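Local coordinates for D-isomer specific 2-hydroxyacid dehydrogenase family protein (Aeromonas salmonicida subsp. salmonicida, PDB 3HG7) that probably acts as an NAD-dependent oxidoreductase of the D-isomer-specific 2-hydroxyacid dehydrogenase family, at residues L144-G149 with I198-P203; D255-E260 with L274-H279. The protein carries 1 engineered substitution. One frame throughout, in Å; residues are numbered along the deposited sequence.

In the fold
The chain first builds a five-stranded parallel sheet from strands within residues 6-93, then enters the NAD-binding-type domain, a parallel sheet of seven strands. Contact 1 joins strand 142-146 to strand 197-200 at the middle of that sheet; the 48 residues between its segments include helix 150-161, strands 165-169 and 181-183, and helix 188-193, so both strands on the far side of strand 142-146 are laid down before the loop closes. After strands 225-228 and 251-254, contact 2 closes a much shorter loop of 13 residues, tying the end of strand 251-254 to the outermost strand, 274-276. The two loops follow in series, neither enclosing the other, with centres about 16 Å apart.

Contact 1 of 2, residues L144-G149 with I198-P203; sequences LILGTG and IVSVLP
L146 and L202 pack together just where two neighbouring parallel strands run out. L146 sets CG anti to its carbonyl carbon (chi1 -42°), and L202 crosses it obliquely, L202 CG lying 3.9 Å from L146 CB. L146 CD1 comes within 4.0 Å of S200 OG; the small serine suits this place between bulkier leucines. L144, L146, I198 and S200 share one sheet face, where L188 and L192 of helix 188-193 meet the aliphatic side chains. On the other face I145 and V199 pack on I155 of helix 150-161. Beyond them V201 lies alongside I145, pointing the same way, its CG2 4.1 Å from I145 CG2. Apart from S200, the side chains on both faces are aliphatic, while the backbone is held by V199 N to L144 O (2.8 Å), L146 N to V199 O (2.8 Å) and V201 N to L146 O (2.9 Å). At G147, phi 117° and psi 125° would jam a side chain against the L146 carbonyl, hence glycine. G147 and G149, the latter at the N-cap position of helix 150-161, begin a GxGxxG pattern, consistent with the dinucleotide-binding strand-turn-helix of a Rossmann fold, at the switch in strand order between strands 142-146 and 197-200.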
ATOM      1  N   LEU A 144      -7.701 -13.226   9.062  1.00 18.11           N
ATOM      2  CA  LEU A 144      -7.066 -13.791   7.860  1.00 18.39           C
ATOM      3  C   LEU A 144      -6.325 -12.699   7.094  1.00 17.78           C
ATOM      4  O   LEU A 144      -6.934 -11.677   6.732  1.00 17.51           O
ATOM      5  CB  LEU A 144      -8.124 -14.368   6.925  1.00 19.16           C
ATOM      6  CG  LEU A 144      -7.578 -14.976   5.637  1.00 26.05           C
ATOM      7  CD1 LEU A 144      -6.516 -16.032   5.952  1.00 19.88           C
ATOM      8  CD2 LEU A 144      -8.696 -15.544   4.792  1.00 19.61           C
ATOM      9  N   ILE A 145      -5.041 -12.922   6.810  1.00 18.60           N
ATOM     10  CA  ILE A 145      -4.245 -11.969   6.032  1.00 19.04           C
ATOM     11  C   ILE A 145      -3.734 -12.648   4.754  1.00 21.51           C
ATOM     12  O   ILE A 145      -3.168 -13.755   4.814  1.00 22.38           O
ATOM     13  CB  ILE A 145      -3.047 -11.403   6.838  1.00 18.18           C
ATOM     14  CG1 ILE A 145      -3.520 -10.806   8.167  1.00 21.24           C
ATOM     15  CG2 ILE A 145      -2.245 -10.379   5.982  1.00 20.75           C
ATOM     16  CD1 ILE A 145      -2.387 -10.354   9.106  1.00 19.49           C
ATOM     17  N   LEU A 146      -3.994 -12.001   3.620  1.00 22.04           N
ATOM     18  CA  LEU A 146      -3.468 -12.406   2.317  1.00 23.28           C
ATOM     19  C   LEU A 146      -2.231 -11.580   2.023  1.00 24.20           C
ATOM     20  O   LEU A 146      -2.301 -10.379   1.773  1.00 24.97           O
ATOM     21  CB  LEU A 146      -4.510 -12.210   1.208  1.00 23.40           C
ATOM     22  CG  LEU A 146      -5.956 -12.613   1.484  1.00 29.84           C
ATOM     23  CD1 LEU A 146      -6.716 -12.610   0.176  1.00 24.22           C
ATOM     24  CD2 LEU A 146      -6.047 -13.975   2.146  1.00 24.28           C
ATOM     25  N   GLY A 147      -1.087 -12.240   2.075  1.00 25.06           N
ATOM     26  CA  GLY A 147       0.195 -11.575   1.889  1.00 25.67           C
ATOM     27  C   GLY A 147       0.975 -11.725   3.176  1.00 26.17           C
ATOM     28  O   GLY A 147       0.498 -11.350   4.250  1.00 26.18           O
ATOM     29  N   THR A 148       2.183 -12.263   3.065  1.00 26.51           N
ATOM     30  CA  THR A 148       2.951 -12.660   4.232  1.00 27.11           C
ATOM     31  C   THR A 148       4.288 -11.948   4.355  1.00 26.37           C
ATOM     32  O   THR A 148       5.161 -12.376   5.127  1.00 26.60           O
ATOM     33  CB  THR A 148       3.187 -14.185   4.217  1.00 28.18           C
ATOM     34  OG1 THR A 148       4.535 -14.464   4.606  1.00 43.40           O
ATOM     35  CG2 THR A 148       2.988 -14.706   2.812  1.00 43.14           C
ATOM     36  N   GLY A 149       4.442 -10.855   3.611  1.00 25.59           N
ATOM     37  CA  GLY A 149       5.674 -10.086   3.628  1.00 24.61           C
ATOM     38  C   GLY A 149       5.761  -9.287   4.904  1.00 23.64           C
ATOM     39  O   GLY A 149       5.083  -9.597   5.879  1.00 22.47           O
ATOM     40  N   ILE A 198     -10.744  -9.898   7.268  1.00 20.39           N
ATOM     41  CA  ILE A 198      -9.897 -10.310   6.153  1.00 19.66           C
ATOM     42  C   ILE A 198      -9.086  -9.114   5.685  1.00 19.40           C
ATOM     43  O   ILE A 198      -9.647  -8.033   5.452  1.00 18.34           O
ATOM     44  CB  ILE A 198     -10.725 -10.833   4.959  1.00 19.16           C
ATOM     45  CG1 ILE A 198     -11.707 -11.924   5.394  1.00 26.47           C
ATOM     46  CG2 ILE A 198      -9.799 -11.424   3.892  1.00 26.48           C
ATOM     47  CD1 ILE A 198     -12.953 -11.973   4.545  1.00 19.70           C
ATOM     48  N   VAL A 199      -7.770  -9.297   5.563  1.00 19.32           N
ATOM     49  CA  VAL A 199      -6.907  -8.215   5.082  1.00 19.17           C
ATOM     50  C   VAL A 199      -6.189  -8.687   3.817  1.00 20.02           C
ATOM     51  O   VAL A 199      -5.316  -9.555   3.881  1.00 19.56           O
ATOM     52  CB  VAL A 199      -5.908  -7.710   6.173  1.00 19.24           C
ATOM     53  CG1 VAL A 199      -5.019  -6.599   5.620  1.00 16.92           C
ATOM     54  CG2 VAL A 199      -6.667  -7.114   7.359  1.00 17.68           C
ATOM     55  N   SER A 200      -6.594  -8.132   2.683  1.00 21.03           N
ATOM     56  CA  SER A 200      -5.923  -8.359   1.401  1.00 22.34           C
ATOM     57  C   SER A 200      -4.776  -7.368   1.138  1.00 23.96           C
ATOM     58  O   SER A 200      -4.978  -6.154   1.035  1.00 24.47           O
ATOM     59  CB  SER A 200      -6.946  -8.325   0.263  1.00 22.17           C
ATOM     60  OG  SER A 200      -6.363  -8.770  -0.951  1.00 37.50           O
ATOM     61  N   VAL A 201      -3.557  -7.887   1.078  1.00 24.83           N
ATOM     62  CA  VAL A 201      -2.396  -7.056   0.830  1.00 26.31           C
ATOM     63  C   VAL A 201      -1.598  -7.713  -0.292  1.00 28.25           C
ATOM     64  O   VAL A 201      -0.395  -7.921  -0.160  1.00 28.94           O
ATOM     65  CB  VAL A 201      -1.445  -6.942   2.047  1.00 26.27           C
ATOM     66  CG1 VAL A 201      -0.771  -5.554   2.055  1.00 28.24           C
ATOM     67  CG2 VAL A 201      -2.134  -7.226   3.358  1.00 29.09           C
ATOM     68  N   LEU A 202      -2.273  -8.066  -1.379  1.00 29.56           N
ATOM     69  CA  LEU A 202      -1.637  -8.912  -2.396  1.00 30.56           C
ATOM     70  C   LEU A 202      -1.017  -8.094  -3.515  1.00 30.95           C
ATOM     71  O   LEU A 202      -1.597  -7.081  -3.929  1.00 30.70           O
ATOM     72  CB  LEU A 202      -2.646  -9.873  -3.006  1.00 31.03           C
ATOM     73  CG  LEU A 202      -3.089 -11.100  -2.219  1.00 38.15           C
ATOM     74  CD1 LEU A 202      -4.297 -11.652  -2.919  1.00 31.76           C
ATOM     75  CD2 LEU A 202      -1.996 -12.170  -2.086  1.00 31.46           C
ATOM     76  N   PRO A 203       0.148  -8.548  -4.027  1.00 32.56           N
ATOM     77  CA  PRO A 203       0.658  -8.000  -5.285  1.00 33.73           C
ATOM     78  C   PRO A 203      -0.318  -8.359  -6.412  1.00 35.64           C
ATOM     79  O   PRO A 203      -0.991  -9.400  -6.340  1.00 35.92           O
ATOM     80  CB  PRO A 203       1.992  -8.725  -5.468  1.00 33.39           C
ATOM     81  CG  PRO A 203       1.859  -9.990  -4.724  1.00 31.42           C
ATOM     82  CD  PRO A 203       0.959  -9.688  -3.551  1.00 32.94           C
TER

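Contact 2 of 2, residues D255-E260 with L274-H279; sequences DVFEQE and LIITPH
At the C-terminal end of a Rossmann-type sheet's outermost strand, T277 and H279 meet D255 and E260 from the loop after the neighbouring strand. D255 holds CG anti to its backbone N (chi1 -171°), bringing OD1 to T277 OG1, which donates a 2.6 Å hydrogen bond from the anti side of the carboxylate, 21° out of its plane. The same carboxylate accepts N280 N through OD1 and S281 OG through OD2, so this short acid grips the segment after the strand, while T277 OG1 also bonds to Y106 OH of helix 100-115.

Between T277 and H279 the chain makes an inverse gamma turn centred on P278, closed by H279 N to T277 O at 2.8 Å. From the last residue of this turn, H279 ND1 donates to E260 OE2, a hydrogen bond of doubtful, very short length, placed like the His-Glu pair of relatives in this dehydrogenase family; carboxylate and ring stand 87° apart. E260 OE1 accepts F257 N (2.9 Å), steadying the acid. V256 CG1 lies over one face of the H279 ring, 3.6 Å from the ring centroid, a CH-pi contact. Large, apolar F257 packs its ring tip on the strand, CZ touching I276 CG2 at 3.7 Å and its edge turned to T277 O. A glycerol, probably from the crystallisation liquor, bonds weakly to H279 NE2 and may mark a pocket.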
ATOM      1  N   ASP A 255      -8.715   1.026   0.584  1.00 15.00           N
ATOM      2  CA  ASP A 255      -7.771   2.137   0.446  1.00 15.09           C
ATOM      3  C   ASP A 255      -7.352   2.281  -1.034  1.00 16.44           C
ATOM      4  O   ASP A 255      -6.846   3.317  -1.452  1.00 15.26           O
ATOM      5  CB  ASP A 255      -6.541   1.912   1.333  1.00 15.19           C
ATOM      6  CG  ASP A 255      -5.637   3.127   1.394  1.00  7.39           C
ATOM      7  OD1 ASP A 255      -6.168   4.254   1.600  1.00 15.38           O
ATOM      8  OD2 ASP A 255      -4.409   2.958   1.171  1.00 15.63           O
ATOM      9  N   VAL A 256      -7.624   1.244  -1.818  1.00 18.93           N
ATOM     10  CA  VAL A 256      -7.149   1.170  -3.220  1.00 20.26           C
ATOM     11  C   VAL A 256      -8.269   0.732  -4.153  1.00 22.07           C
ATOM     12  O   VAL A 256      -9.227   0.076  -3.734  1.00 21.84           O
ATOM     13  CB  VAL A 256      -5.953   0.233  -3.363  1.00 20.23           C
ATOM     14  CG1 VAL A 256      -4.749   0.815  -2.644  1.00 19.40           C
ATOM     15  CG2 VAL A 256      -6.299  -1.199  -2.857  1.00 19.25           C
ATOM     16  N   PHE A 257      -8.157   1.121  -5.423  1.00 24.48           N
ATOM     17  CA  PHE A 257      -9.287   1.006  -6.330  1.00 25.42           C
ATOM     18  C   PHE A 257      -8.838   0.695  -7.746  1.00 26.77           C
ATOM     19  O   PHE A 257      -7.696   0.991  -8.110  1.00 26.04           O
ATOM     20  CB  PHE A 257     -10.114   2.286  -6.276  1.00 24.40           C
ATOM     21  CG  PHE A 257     -10.633   2.581  -4.899  1.00 21.75           C
ATOM     22  CD1 PHE A 257     -11.812   1.971  -4.445  1.00 24.63           C
ATOM     23  CD2 PHE A 257      -9.915   3.407  -4.031  1.00 24.64           C
ATOM     24  CE1 PHE A 257     -12.283   2.212  -3.158  1.00 22.04           C
ATOM     25  CE2 PHE A 257     -10.369   3.638  -2.742  1.00 20.82           C
ATOM     26  CZ  PHE A 257     -11.562   3.047  -2.313  1.00 25.11           C
ATOM     27  N   GLU A 258      -9.743   0.087  -8.515  1.00 28.75           N
ATOM     28  CA  GLU A 258      -9.520  -0.188  -9.948  1.00 31.37           C
ATOM     29  C   GLU A 258      -9.163   1.101 -10.708  1.00 31.99           C
ATOM     30  O   GLU A 258      -8.344   1.078 -11.633  1.00 31.61           O
ATOM     31  CB  GLU A 258     -10.773  -0.851 -10.556  1.00 32.95           C
ATOM     32  CG  GLU A 258     -10.508  -2.110 -11.387  1.00 56.15           C
ATOM     33  CD  GLU A 258     -11.452  -3.270 -11.025  1.00 34.97           C
ATOM     34  OE1 GLU A 258     -12.693  -3.097 -11.078  1.00 56.15           O
ATOM     35  OE2 GLU A 258     -10.938  -4.360 -10.685  1.00 56.29           O
ATOM     36  N   GLN A 259      -9.785   2.215 -10.312  1.00 32.92           N
ATOM     37  CA  GLN A 259      -9.453   3.543 -10.850  1.00 34.32           C
ATOM     38  C   GLN A 259      -9.203   4.556  -9.711  1.00 34.10           C
ATOM     39  O   GLN A 259     -10.055   4.730  -8.838  1.00 33.71           O
ATOM     40  CB  GLN A 259     -10.580   4.040 -11.770  1.00 35.44           C
ATOM     41  CG  GLN A 259     -10.478   5.510 -12.221  1.00 52.49           C
ATOM     42  CD  GLN A 259      -9.623   5.717 -13.475  1.00 37.09           C
ATOM     43  OE1 GLN A 259      -9.864   5.105 -14.520  1.00 52.73           O
ATOM     44  NE2 GLN A 259      -8.631   6.605 -13.376  1.00 52.61           N
ATOM     45  N   GLU A 260      -8.042   5.207  -9.721  1.00 33.95           N
ATOM     46  CA  GLU A 260      -7.772   6.317  -8.780  1.00 33.90           C
ATOM     47  C   GLU A 260      -7.212   7.598  -9.410  1.00 33.26           C
ATOM     48  O   GLU A 260      -6.381   7.534 -10.323  1.00 33.39           O
ATOM     49  CB  GLU A 260      -6.920   5.887  -7.584  1.00 34.49           C
ATOM     50  CG  GLU A 260      -6.067   4.680  -7.788  1.00 32.18           C
ATOM     51  CD  GLU A 260      -5.575   4.114  -6.474  1.00 35.18           C
ATOM     52  OE1 GLU A 260      -6.125   3.090  -5.998  1.00 31.48           O
ATOM     53  OE2 GLU A 260      -4.630   4.700  -5.915  1.00 31.03           O
ATOM     54  N   LEU A 274     -19.529   0.514   3.217  1.00 22.55           N
ATOM     55  CA  LEU A 274     -18.271   0.565   2.515  1.00 22.11           C
ATOM     56  C   LEU A 274     -17.579   1.822   3.031  1.00 19.98           C
ATOM     57  O   LEU A 274     -18.188   2.874   3.049  1.00 19.02           O
ATOM     58  CB  LEU A 274     -18.495   0.699   0.999  1.00 24.19           C
ATOM     59  CG  LEU A 274     -17.328   0.369   0.058  1.00 26.89           C
ATOM     60  CD1 LEU A 274     -17.761   0.451  -1.405  1.00 26.15           C
ATOM     61  CD2 LEU A 274     -16.151   1.267   0.246  1.00 25.97           C
ATOM     62  N   ILE A 275     -16.326   1.692   3.444  1.00 18.94           N
ATOM     63  CA  ILE A 275     -15.549   2.844   3.885  1.00 18.60           C
ATOM     64  C   ILE A 275     -14.418   3.061   2.888  1.00 17.75           C
ATOM     65  O   ILE A 275     -13.732   2.117   2.488  1.00 18.26           O
ATOM     66  CB  ILE A 275     -15.010   2.662   5.308  1.00 18.39           C
ATOM     67  CG1 ILE A 275     -16.179   2.721   6.313  1.00 18.31           C
ATOM     68  CG2 ILE A 275     -13.871   3.688   5.586  1.00 17.54           C
ATOM     69  CD1 ILE A 275     -15.814   2.350   7.687  1.00 20.07           C
ATOM     70  N   ILE A 276     -14.191   4.314   2.534  1.00 19.02           N
ATOM     71  CA  ILE A 276     -13.218   4.660   1.502  1.00 17.06           C
ATOM     72  C   ILE A 276     -12.153   5.595   2.050  1.00 15.51           C
ATOM     73  O   ILE A 276     -12.475   6.602   2.664  1.00 15.90           O
ATOM     74  CB  ILE A 276     -13.901   5.392   0.339  1.00 18.43           C
ATOM     75  CG1 ILE A 276     -14.792   4.435  -0.463  1.00 21.77           C
ATOM     76  CG2 ILE A 276     -12.860   6.043  -0.578  1.00 20.87           C
ATOM     77  CD1 ILE A 276     -15.818   5.148  -1.280  1.00 18.42           C
ATOM     78  N   THR A 277     -10.897   5.260   1.809  1.00 15.24           N
ATOM     79  CA  THR A 277      -9.807   6.174   2.094  1.00 14.42           C
ATOM     80  C   THR A 277      -9.004   6.417   0.812  1.00 14.07           C
ATOM     81  O   THR A 277      -8.847   5.498   0.009  1.00 13.85           O
ATOM     82  CB  THR A 277      -8.923   5.668   3.238  1.00 14.50           C
ATOM     83  OG1 THR A 277      -8.439   4.337   2.963  1.00 14.62           O
ATOM     84  CG2 THR A 277      -9.718   5.682   4.539  1.00 13.53           C
ATOM     85  N   PRO A 278      -8.459   7.632   0.640  1.00 13.49           N
ATOM     86  CA  PRO A 278      -7.834   7.977  -0.663  1.00 14.30           C
ATOM     87  C   PRO A 278      -6.394   7.499  -0.821  1.00 15.11           C
ATOM     88  O   PRO A 278      -5.473   8.312  -0.950  1.00 15.47           O
ATOM     89  CB  PRO A 278      -7.927   9.494  -0.690  1.00 14.42           C
ATOM     90  CG  PRO A 278      -7.874   9.907   0.786  1.00 11.65           C
ATOM     91  CD  PRO A 278      -8.584   8.804   1.536  1.00 13.32           C
ATOM     92  N   HIS A 279      -6.214   6.175  -0.822  1.00 16.56           N
ATOM     93  CA  HIS A 279      -4.903   5.556  -0.967  1.00 18.18           C
ATOM     94  C   HIS A 279      -3.839   6.201  -0.068  1.00 16.89           C
ATOM     95  O   HIS A 279      -2.803   6.672  -0.541  1.00 16.57           O
ATOM     96  CB  HIS A 279      -4.480   5.566  -2.444  1.00 20.14           C
ATOM     97  CG  HIS A 279      -3.484   4.505  -2.794  1.00 23.52           C
ATOM     98  ND1 HIS A 279      -3.094   4.257  -4.091  1.00 22.34           N
ATOM     99  CD2 HIS A 279      -2.820   3.610  -2.023  1.00 22.50           C
ATOM    100  CE1 HIS A 279      -2.211   3.270  -4.104  1.00 23.82           C
ATOM    101  NE2 HIS A 279      -2.031   2.854  -2.863  1.00 24.18           N
TER